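Local coordinates for hemolysin activator protein CdiB (Acinetobacter baumannii ACICU, PDB 6WIL) that probably carries the CdiA toxin of contact-dependent growth inhibition across the outer membrane, as a two-partner secretion (TpsB) transporter of the Omp85 superfamily, at residues Asp5-Gln11 and Tyr291-Gln295; Gln28-Gln32 and Leu178-Arg183; Val184-Gln190 and Ile208-Leu214. All coordinates share one frame; numbering follows the deposited sequence.

Interaction 1: residues Asp5-Gln11 and Tyr291-Gln295; sequences DVSLPSQ and YQYRQ
S7 lays its CB over one face of the Y293 ring, a CH-pi contact in which the carbon is 3.8 Å from the ring centroid and displaced toward the rim that bears the phenol oxygen. The OG of S7 stands between its own backbone N and carbonyl carbon (chi1 62°), a placement that leads it to D5 OD1, which it meets as hydrogen-bond donor at 2.7 Å from above the carboxylate plane. Serine suits this place because its short side chain lets CB lie on the ring, 3.4 Å from Y293 CZ, while OG, one bond further, turns to D5. The other oxygen of D5 forms a salt bridge with R356. Between the segments, Q295 NE2 donates a long, bent hydrogen bond to V6 O (3.3 Å, 143° at the hydrogen), coming from above the carbonyl plane. The extended side chain of Q295 reaches out from the strand for it.

Residues 5-8 form a type I beta turn leading into helix 8-27, which corresponds to the plug helix inside the barrel of TpsB transporters such as FhaC, while 291-295 end strand 282-295 of the 16-stranded barrel. Alternate strand residues Y291, Y293 and Q295 face the plug, as expected for the lumen side.

Y291 OH lies 3.2 Å from S10 CB and bonds weakly to N268 OD1, which S10 OG also meets weakly. Q11 slides past the Y291 ring in the opposite direction.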
loop_
_atom_site.group_PDB
_atom_site.type_symbol
_atom_site.label_atom_id
_atom_site.label_comp_id
_atom_site.label_asym_id
_atom_site.label_seq_id
_atom_site.Cartn_x
_atom_site.Cartn_y
_atom_site.Cartn_z
ATOM N N ASP A 5 -2.215 -26.866 -21.573
ATOM C CA ASP A 5 -1.241 -25.780 -21.590
ATOM C C ASP A 5 -0.033 -26.282 -20.809
ATOM O O ASP A 5 -0.012 -26.241 -19.576
ATOM C CB ASP A 5 -1.806 -24.491 -21.001
ATOM C CG ASP A 5 -1.000 -23.263 -21.407
ATOM O OD1 ASP A 5 -0.144 -23.385 -22.311
ATOM O OD2 ASP A 5 -1.217 -22.178 -20.825
ATOM N N VAL A 6 0.966 -26.780 -21.540
ATOM C CA VAL A 6 2.191 -27.278 -20.938
ATOM C C VAL A 6 2.974 -26.184 -20.231
ATOM O O VAL A 6 3.955 -26.478 -19.542
ATOM C CB VAL A 6 3.070 -27.949 -22.016
ATOM C CG1 VAL A 6 2.232 -28.877 -22.886
ATOM C CG2 VAL A 6 3.759 -26.895 -22.861
ATOM N N SER A 7 2.558 -24.926 -20.382
ATOM C CA SER A 7 3.263 -23.780 -19.829
ATOM C C SER A 7 2.639 -23.242 -18.548
ATOM O O SER A 7 3.238 -22.362 -17.917
ATOM C CB SER A 7 3.320 -22.655 -20.869
ATOM O OG SER A 7 2.015 -22.212 -21.207
ATOM N N LEU A 8 1.460 -23.742 -18.150
ATOM C CA LEU A 8 0.733 -23.278 -16.970
ATOM C C LEU A 8 1.633 -23.118 -15.744
ATOM O O LEU A 8 1.474 -22.139 -15.004
ATOM C CB LEU A 8 -0.429 -24.225 -16.648
ATOM C CG LEU A 8 -1.347 -23.816 -15.488
ATOM C CD1 LEU A 8 -2.424 -22.838 -15.943
ATOM C CD2 LEU A 8 -1.966 -25.039 -14.824
ATOM N N PRO A 9 2.576 -24.035 -15.478
ATOM C CA PRO A 9 3.514 -23.784 -14.367
ATOM C C PRO A 9 4.308 -22.496 -14.517
ATOM O O PRO A 9 4.395 -21.711 -13.564
ATOM C CB PRO A 9 4.415 -25.025 -14.394
ATOM C CG PRO A 9 3.554 -26.088 -14.942
ATOM C CD PRO A 9 2.709 -25.417 -15.984
ATOM N N SER A 10 4.892 -22.253 -15.694
ATOM C CA SER A 10 5.708 -21.055 -15.882
ATOM C C SER A 10 4.879 -19.778 -15.799
ATOM O O SER A 10 5.388 -18.744 -15.353
ATOM C CB SER A 10 6.444 -21.119 -17.222
ATOM O OG SER A 10 7.712 -21.740 -17.087
ATOM N N GLN A 11 3.613 -19.824 -16.221
ATOM C CA GLN A 11 2.770 -18.633 -16.175
ATOM C C GLN A 11 2.275 -18.334 -14.765
ATOM O O GLN A 11 2.096 -17.162 -14.415
ATOM C CB GLN A 11 1.582 -18.787 -17.129
ATOM C CG GLN A 11 1.662 -17.927 -18.392
ATOM C CD GLN A 11 1.310 -16.463 -18.146
ATOM O OE1 GLN A 11 1.193 -16.019 -17.003
ATOM N NE2 GLN A 11 1.132 -15.710 -19.225
ATOM N N TYR A 291 5.224 -11.286 -21.708
ATOM C CA TYR A 291 5.833 -12.514 -21.216
ATOM C C TYR A 291 5.995 -13.502 -22.360
ATOM O O TYR A 291 5.055 -13.731 -23.128
ATOM C CB TYR A 291 4.988 -13.129 -20.097
ATOM C CG TYR A 291 5.518 -14.446 -19.586
ATOM C CD1 TYR A 291 6.669 -14.498 -18.812
ATOM C CD2 TYR A 291 4.864 -15.635 -19.871
ATOM C CE1 TYR A 291 7.158 -15.702 -18.343
ATOM C CE2 TYR A 291 5.344 -16.841 -19.406
ATOM C CZ TYR A 291 6.491 -16.871 -18.643
ATOM O OH TYR A 291 6.970 -18.075 -18.179
ATOM N N GLN A 292 7.186 -14.084 -22.473
ATOM C CA GLN A 292 7.486 -15.067 -23.504
ATOM C C GLN A 292 8.206 -16.253 -22.883
ATOM O O GLN A 292 8.926 -16.113 -21.891
ATOM C CB GLN A 292 8.341 -14.469 -24.627
ATOM C CG GLN A 292 7.538 -13.701 -25.659
ATOM C CD GLN A 292 8.191 -12.392 -26.053
ATOM O OE1 GLN A 292 9.084 -11.898 -25.364
ATOM N NE2 GLN A 292 7.740 -11.814 -27.161
ATOM N N TYR A 293 7.994 -17.427 -23.472
ATOM C CA TYR A 293 8.635 -18.638 -22.984
ATOM C C TYR A 293 8.975 -19.548 -24.155
ATOM O O TYR A 293 8.413 -19.430 -25.247
ATOM C CB TYR A 293 7.744 -19.380 -21.979
ATOM C CG TYR A 293 6.510 -19.983 -22.607
ATOM C CD1 TYR A 293 5.338 -19.247 -22.724
ATOM C CD2 TYR A 293 6.518 -21.287 -23.091
ATOM C CE1 TYR A 293 4.209 -19.791 -23.304
ATOM C CE2 TYR A 293 5.395 -21.839 -23.672
ATOM C CZ TYR A 293 4.243 -21.087 -23.776
ATOM O OH TYR A 293 3.119 -21.631 -24.351
ATOM N N ARG A 294 9.918 -20.456 -23.909
ATOM C CA ARG A 294 10.216 -21.577 -24.789
ATOM C C ARG A 294 10.455 -22.799 -23.917
ATOM O O ARG A 294 11.159 -22.715 -22.907
ATOM C CB ARG A 294 11.441 -21.317 -25.678
ATOM C CG ARG A 294 11.259 -20.214 -26.709
ATOM C CD ARG A 294 12.542 -19.980 -27.500
ATOM N NE ARG A 294 12.431 -18.846 -28.417
ATOM C CZ ARG A 294 13.431 -18.382 -29.163
ATOM N NH1 ARG A 294 14.627 -18.954 -29.100
ATOM N NH2 ARG A 294 13.238 -17.345 -29.967
ATOM N N GLN A 295 9.868 -23.928 -24.301
ATOM C CA GLN A 295 9.919 -25.123 -23.471
ATOM C C GLN A 295 10.146 -26.360 -24.328
ATOM O O GLN A 295 9.531 -26.518 -25.387
ATOM C CB GLN A 295 8.631 -25.275 -22.660
ATOM C CG GLN A 295 8.665 -26.405 -21.659
ATOM C CD GLN A 295 7.382 -26.500 -20.872
ATOM O OE1 GLN A 295 6.787 -27.571 -20.760
ATOM N NE2 GLN A 295 6.945 -25.375 -20.318
#

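Interaction 2: residues Gln28-Gln32 and Leu178-Arg183; sequences QLAQQ and LENLKR
L29 sets a single methyl, CD1, over the centre of the R183 guanidinium, 3.6 Å from R183 CZ. R183 comes to it with a chain extended from CG to NE, so the flat group offers a face to the leucine while its N-H groups point outward around the edge, where NH2 forms a salt bridge with D283. The pairing suits arginine, whose planar group is apolar over its faces and polar around its edge.

E179 is the polar centre. Its carboxylate reaches the loop on a chain extended beyond CG, and OE1 accepts a hydrogen bond from Q32 N at 3.1 Å, from above the carboxylate plane. Q31 begins by pointing away from the helix, but a bend at chi2 (-47°) folds its amide back. There NE2 donates to L29 O at 2.6 Å, bracing the loop from within, and OE1 comes 3.0 Å from E179 OE2. Both are acceptors, and K330, which meets each of them, probably offsets their repulsion; R325 pairs with E179 OE1.

K182 curls at chi3 and chi4, laying its CE 3.7 Å from A30 CB, a methyl small enough for the loop to pass close by.

Loop 28-32 thus rests on the end of helix 171-181 and the residues that follow it, in the second POTRA domain, with R325, K330 and D283 supplied by barrel strands. This is consistent with the linker that joins plug helix and POTRA domains in relatives such as FhaC.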
loop_
_atom_site.group_PDB
_atom_site.type_symbol
_atom_site.label_atom_id
_atom_site.label_comp_id
_atom_site.label_asym_id
_atom_site.label_seq_id
_atom_site.Cartn_x
_atom_site.Cartn_y
_atom_site.Cartn_z
ATOM N N GLN A 28 7.659 1.305 -2.324
ATOM C CA GLN A 28 8.745 2.272 -2.434
ATOM C C GLN A 28 8.282 3.706 -2.221
ATOM O O GLN A 28 9.118 4.578 -1.961
ATOM C CB GLN A 28 9.422 2.151 -3.799
ATOM C CG GLN A 28 10.472 1.060 -3.876
ATOM C CD GLN A 28 10.909 0.775 -5.302
ATOM O OE1 GLN A 28 11.126 1.693 -6.096
ATOM N NE2 GLN A 28 11.021 -0.505 -5.638
ATOM N N LEU A 29 6.981 3.971 -2.320
ATOM C CA LEU A 29 6.469 5.332 -2.214
ATOM C C LEU A 29 6.406 5.747 -0.748
ATOM O O LEU A 29 5.680 5.140 0.047
ATOM C CB LEU A 29 5.099 5.435 -2.877
ATOM C CG LEU A 29 5.068 4.922 -4.320
ATOM C CD1 LEU A 29 3.786 5.343 -5.018
ATOM C CD2 LEU A 29 6.286 5.391 -5.102
ATOM N N ALA A 30 7.163 6.787 -0.402
ATOM C CA ALA A 30 7.311 7.196 0.989
ATOM C C ALA A 30 6.000 7.742 1.545
ATOM O O ALA A 30 5.337 8.567 0.911
ATOM C CB ALA A 30 8.413 8.247 1.111
ATOM N N GLN A 31 5.633 7.283 2.738
ATOM C CA GLN A 31 4.447 7.760 3.434
ATOM C C GLN A 31 4.830 8.763 4.513
ATOM O O GLN A 31 5.995 8.883 4.903
ATOM C CB GLN A 31 3.674 6.596 4.062
ATOM C CG GLN A 31 3.255 5.539 3.065
ATOM C CD GLN A 31 2.625 6.140 1.825
ATOM O OE1 GLN A 31 1.499 6.638 1.861
ATOM N NE2 GLN A 31 3.357 6.106 0.717
ATOM N N GLN A 32 3.824 9.492 4.989
ATOM C CA GLN A 32 4.021 10.403 6.109
ATOM C C GLN A 32 4.234 9.609 7.392
ATOM O O GLN A 32 3.572 8.595 7.632
ATOM C CB GLN A 32 2.819 11.342 6.243
ATOM C CG GLN A 32 2.584 11.919 7.638
ATOM C CD GLN A 32 3.494 13.087 7.966
ATOM O OE1 GLN A 32 4.186 13.613 7.097
ATOM N NE2 GLN A 32 3.495 13.499 9.229
ATOM N N LEU A 178 2.195 16.384 0.967
ATOM C CA LEU A 178 3.559 16.035 1.349
ATOM C C LEU A 178 3.935 14.640 0.857
ATOM O O LEU A 178 5.058 14.421 0.391
ATOM C CB LEU A 178 3.711 16.136 2.864
ATOM C CG LEU A 178 5.046 15.754 3.495
ATOM C CD1 LEU A 178 5.463 16.817 4.491
ATOM C CD2 LEU A 178 4.897 14.419 4.189
ATOM N N GLU A 179 3.007 13.682 0.952
ATOM C CA GLU A 179 3.301 12.328 0.491
ATOM C C GLU A 179 3.491 12.288 -1.018
ATOM O O GLU A 179 4.367 11.576 -1.522
ATOM C CB GLU A 179 2.186 11.373 0.912
ATOM C CG GLU A 179 2.445 10.660 2.223
ATOM C CD GLU A 179 1.183 10.056 2.806
ATOM O OE1 GLU A 179 0.964 10.201 4.027
ATOM O OE2 GLU A 179 0.401 9.451 2.041
ATOM N N ASN A 180 2.680 13.051 -1.752
ATOM C CA ASN A 180 2.825 13.122 -3.201
ATOM C C ASN A 180 4.175 13.707 -3.597
ATOM O O ASN A 180 4.792 13.257 -4.571
ATOM C CB ASN A 180 1.688 13.948 -3.798
ATOM C CG ASN A 180 0.351 13.257 -3.676
ATOM O OD1 ASN A 180 0.287 12.067 -3.376
ATOM N ND2 ASN A 180 -0.726 13.994 -3.925
ATOM N N LEU A 181 4.655 14.707 -2.853
ATOM C CA LEU A 181 5.936 15.320 -3.191
ATOM C C LEU A 181 7.107 14.434 -2.792
ATOM O O LEU A 181 8.183 14.526 -3.394
ATOM C CB LEU A 181 6.072 16.691 -2.525
ATOM C CG LEU A 181 5.103 17.793 -2.955
ATOM C CD1 LEU A 181 5.520 19.148 -2.381
ATOM C CD2 LEU A 181 5.002 17.854 -4.465
ATOM N N LYS A 182 6.929 13.581 -1.786
ATOM C CA LYS A 182 8.015 12.710 -1.354
ATOM C C LYS A 182 8.267 11.555 -2.311
ATOM O O LYS A 182 9.231 10.809 -2.108
ATOM C CB LYS A 182 7.737 12.170 0.049
ATOM C CG LYS A 182 8.074 13.159 1.150
ATOM C CD LYS A 182 7.413 12.774 2.457
ATOM C CE LYS A 182 7.847 11.398 2.938
ATOM N NZ LYS A 182 9.244 11.385 3.451
ATOM N N ARG A 183 7.435 11.387 -3.340
ATOM C CA ARG A 183 7.754 10.404 -4.367
ATOM C C ARG A 183 8.962 10.830 -5.188
ATOM O O ARG A 183 9.737 9.978 -5.631
ATOM C CB ARG A 183 6.547 10.178 -5.276
ATOM C CG ARG A 183 5.385 9.502 -4.580
ATOM C CD ARG A 183 4.218 9.306 -5.522
ATOM N NE ARG A 183 3.034 8.830 -4.817
ATOM C CZ ARG A 183 1.937 8.386 -5.418
ATOM N NH1 ARG A 183 1.876 8.347 -6.743
ATOM N NH2 ARG A 183 0.906 7.977 -4.696
#

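Interaction 3: residues Val184-Gln190 and Ile208-Leu214; sequences VYAVDMQ and ILKLQAL
Y185 and L211 meet where two antiparallel strands pair edge to edge. The CB of L211 lies 3.9 Å from Y185 CD1; with CG anti to the carbonyl carbon (chi1 -54°), the branch then parts. CD1 settles over the centre of the Y185 ring, 4.1 Å from the centroid, a CH-pi contact, while CD2 turns to V187, 3.7 Å from its CG2. A leucine suits the place because its forked end serves two neighbours. Beyond it, L209 CD2 touches the methyl CE of selenomethionine M189 at 3.7 Å, and L174, L178 and L181 of helix 171-181 pack on this face.

Strands 185-193 and 204-213 form a hairpin of the mixed sheet in the second POTRA domain, with strand 132-149 parallel on the other side of 204-213. A186, D188 and Q190 each exchange two N-H···O bonds with Q212, K210 and I208. A water lies within hydrogen-bonding distance of I208 O (2.9 Å) and Q190 OE1, with K210 NZ, which also bonds Q148, a weak further partner.

The opposite face is mostly polar (D188, K210, Q190, Q212), with A186 and I208 among them, consistent with main-chain bonds holding the strands together and apolar burial favouring the helix side.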
loop_
_atom_site.group_PDB
_atom_site.type_symbol
_atom_site.label_atom_id
_atom_site.label_comp_id
_atom_site.label_asym_id
_atom_site.label_seq_id
_atom_site.Cartn_x
_atom_site.Cartn_y
_atom_site.Cartn_z
ATOM N N VAL A 184 9.149 12.133 -5.386
ATOM C CA VAL A 184 10.224 12.640 -6.230
ATOM C C VAL A 184 11.168 13.584 -5.501
ATOM O O VAL A 184 12.246 13.885 -6.037
ATOM C CB VAL A 184 9.668 13.328 -7.497
ATOM C CG1 VAL A 184 8.728 12.387 -8.244
ATOM C CG2 VAL A 184 8.957 14.609 -7.135
ATOM N N TYR A 185 10.818 14.058 -4.305
ATOM C CA TYR A 185 11.672 14.955 -3.542
ATOM C C TYR A 185 11.928 14.404 -2.149
ATOM O O TYR A 185 11.127 13.641 -1.601
ATOM C CB TYR A 185 11.060 16.351 -3.370
ATOM C CG TYR A 185 10.809 17.122 -4.639
ATOM C CD1 TYR A 185 11.860 17.671 -5.366
ATOM C CD2 TYR A 185 9.514 17.333 -5.090
ATOM C CE1 TYR A 185 11.625 18.386 -6.525
ATOM C CE2 TYR A 185 9.269 18.045 -6.242
ATOM C CZ TYR A 185 10.322 18.571 -6.955
ATOM O OH TYR A 185 10.060 19.283 -8.101
ATOM N N ALA A 186 13.061 14.808 -1.582
ATOM C CA ALA A 186 13.214 14.864 -0.135
ATOM C C ALA A 186 12.591 16.174 0.331
ATOM O O ALA A 186 12.987 17.248 -0.135
ATOM C CB ALA A 186 14.686 14.779 0.266
ATOM N N VAL A 187 11.604 16.094 1.220
ATOM C CA VAL A 187 10.754 17.234 1.544
ATOM C C VAL A 187 10.939 17.625 3.003
ATOM O O VAL A 187 11.032 16.762 3.884
ATOM C CB VAL A 187 9.270 16.928 1.250
ATOM C CG1 VAL A 187 8.395 18.119 1.610
ATOM C CG2 VAL A 187 9.087 16.557 -0.207
ATOM N N ASP A 188 11.005 18.931 3.251
ATOM C CA ASP A 188 10.913 19.503 4.588
ATOM C C ASP A 188 9.756 20.492 4.580
ATOM O O ASP A 188 9.726 21.408 3.751
ATOM C CB ASP A 188 12.225 20.182 4.995
ATOM C CG ASP A 188 12.281 20.518 6.481
ATOM O OD1 ASP A 188 11.476 21.357 6.947
ATOM O OD2 ASP A 188 13.130 19.932 7.187
HETATM N N MSE A 189 8.798 20.294 5.477
HETATM C CA MSE A 189 7.597 21.118 5.503
HETATM C C MSE A 189 7.454 21.792 6.867
HETATM O O MSE A 189 7.526 21.137 7.909
HETATM C CB MSE A 189 6.359 20.265 5.174
HETATM C CG MSE A 189 5.082 21.052 4.871
HETATM SE SE MSE A 189 3.489 19.948 4.480
HETATM C CE MSE A 189 3.752 19.635 2.564
ATOM N N GLN A 190 7.273 23.111 6.853
ATOM C CA GLN A 190 7.075 23.894 8.064
ATOM C C GLN A 190 5.909 24.852 7.872
ATOM O O GLN A 190 5.670 25.354 6.771
ATOM C CB GLN A 190 8.334 24.684 8.442
ATOM C CG GLN A 190 9.389 23.858 9.156
ATOM C CD GLN A 190 10.743 24.541 9.186
ATOM O OE1 GLN A 190 11.020 25.431 8.381
ATOM N NE2 GLN A 190 11.595 24.126 10.116
ATOM N N ILE A 208 6.224 26.675 4.321
ATOM C CA ILE A 208 7.631 26.731 3.941
ATOM C C ILE A 208 8.084 25.335 3.533
ATOM O O ILE A 208 8.106 24.415 4.360
ATOM C CB ILE A 208 8.493 27.274 5.090
ATOM C CG1 ILE A 208 7.879 28.556 5.657
ATOM C CG2 ILE A 208 9.919 27.525 4.618
ATOM C CD1 ILE A 208 7.615 29.617 4.613
ATOM N N LEU A 209 8.459 25.179 2.264
ATOM C CA LEU A 209 8.889 23.901 1.711
ATOM C C LEU A 209 10.356 23.971 1.309
ATOM O O LEU A 209 10.758 24.874 0.570
ATOM C CB LEU A 209 8.036 23.518 0.498
ATOM C CG LEU A 209 6.606 23.054 0.768
ATOM C CD1 LEU A 209 5.841 22.894 -0.535
ATOM C CD2 LEU A 209 6.631 21.750 1.534
ATOM N N LYS A 210 11.148 23.015 1.792
ATOM C CA LYS A 210 12.529 22.823 1.357
ATOM C C LYS A 210 12.610 21.489 0.621
ATOM O O LYS A 210 12.399 20.429 1.222
ATOM C CB LYS A 210 13.496 22.862 2.538
ATOM C CG LYS A 210 13.948 24.261 2.931
ATOM C CD LYS A 210 15.104 24.213 3.920
ATOM C CE LYS A 210 14.612 24.134 5.352
ATOM N NZ LYS A 210 14.019 25.428 5.789
ATOM N N LEU A 211 12.916 21.540 -0.675
ATOM C CA LEU A 211 12.893 20.369 -1.539
ATOM C C LEU A 211 14.287 20.068 -2.077
ATOM O O LEU A 211 15.067 20.981 -2.369
ATOM C CB LEU A 211 11.920 20.564 -2.711
ATOM C CG LEU A 211 10.473 20.950 -2.387
ATOM C CD1 LEU A 211 9.683 21.187 -3.664
ATOM C CD2 LEU A 211 9.792 19.892 -1.524
ATOM N N GLN A 212 14.585 18.778 -2.208
ATOM C CA GLN A 212 15.824 18.302 -2.810
ATOM C C GLN A 212 15.480 17.115 -3.693
ATOM O O GLN A 212 15.017 16.085 -3.195
ATOM C CB GLN A 212 16.844 17.908 -1.739
ATOM C CG GLN A 212 17.945 16.989 -2.227
ATOM C CD GLN A 212 18.852 16.534 -1.103
ATOM O OE1 GLN A 212 19.550 17.342 -0.491
ATOM N NE2 GLN A 212 18.836 15.237 -0.815
ATOM N N ALA A 213 15.695 17.262 -4.999
ATOM C CA ALA A 213 15.291 16.231 -5.944
ATOM C C ALA A 213 16.009 14.916 -5.659
ATOM O O ALA A 213 17.195 14.896 -5.319
ATOM C CB ALA A 213 15.572 16.688 -7.375
ATOM N N LEU A 214 15.272 13.816 -5.783
ATOM C CA LEU A 214 15.849 12.490 -5.641
ATOM C C LEU A 214 16.552 12.084 -6.932
ATOM O O LEU A 214 16.281 12.623 -8.009
ATOM C CB LEU A 214 14.769 11.466 -5.286
ATOM C CG LEU A 214 13.953 11.733 -4.017
ATOM C CD1 LEU A 214 12.798 10.748 -3.902
ATOM C CD2 LEU A 214 14.844 11.664 -2.786
HETATM O O HOH W 1 10.804 24.149 5.515
#

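Interaction 1 lies apart, its centre about 37 Å from that of interaction 2 and 46 Å from that of interaction 3, whereas the centres of interactions 2 and 3 are only 10 Å apart. The first two are joined by the plug helix 8-27, whose start meets the barrel wall at 291-295 and whose following loop meets helix 171-181. That helix is followed, after a few residues, by strand 185-193 of interaction 3, and the two contacts touch: L178 CB packs on M189 CE, and K182 and L181 on V187. Along the chain, interactions 2 and 3 follow in series inside the long loop closed by interaction 1. The plug segment therefore spans from barrel wall to the POTRA domain, which in this family lies at the periplasmic end of the barrel.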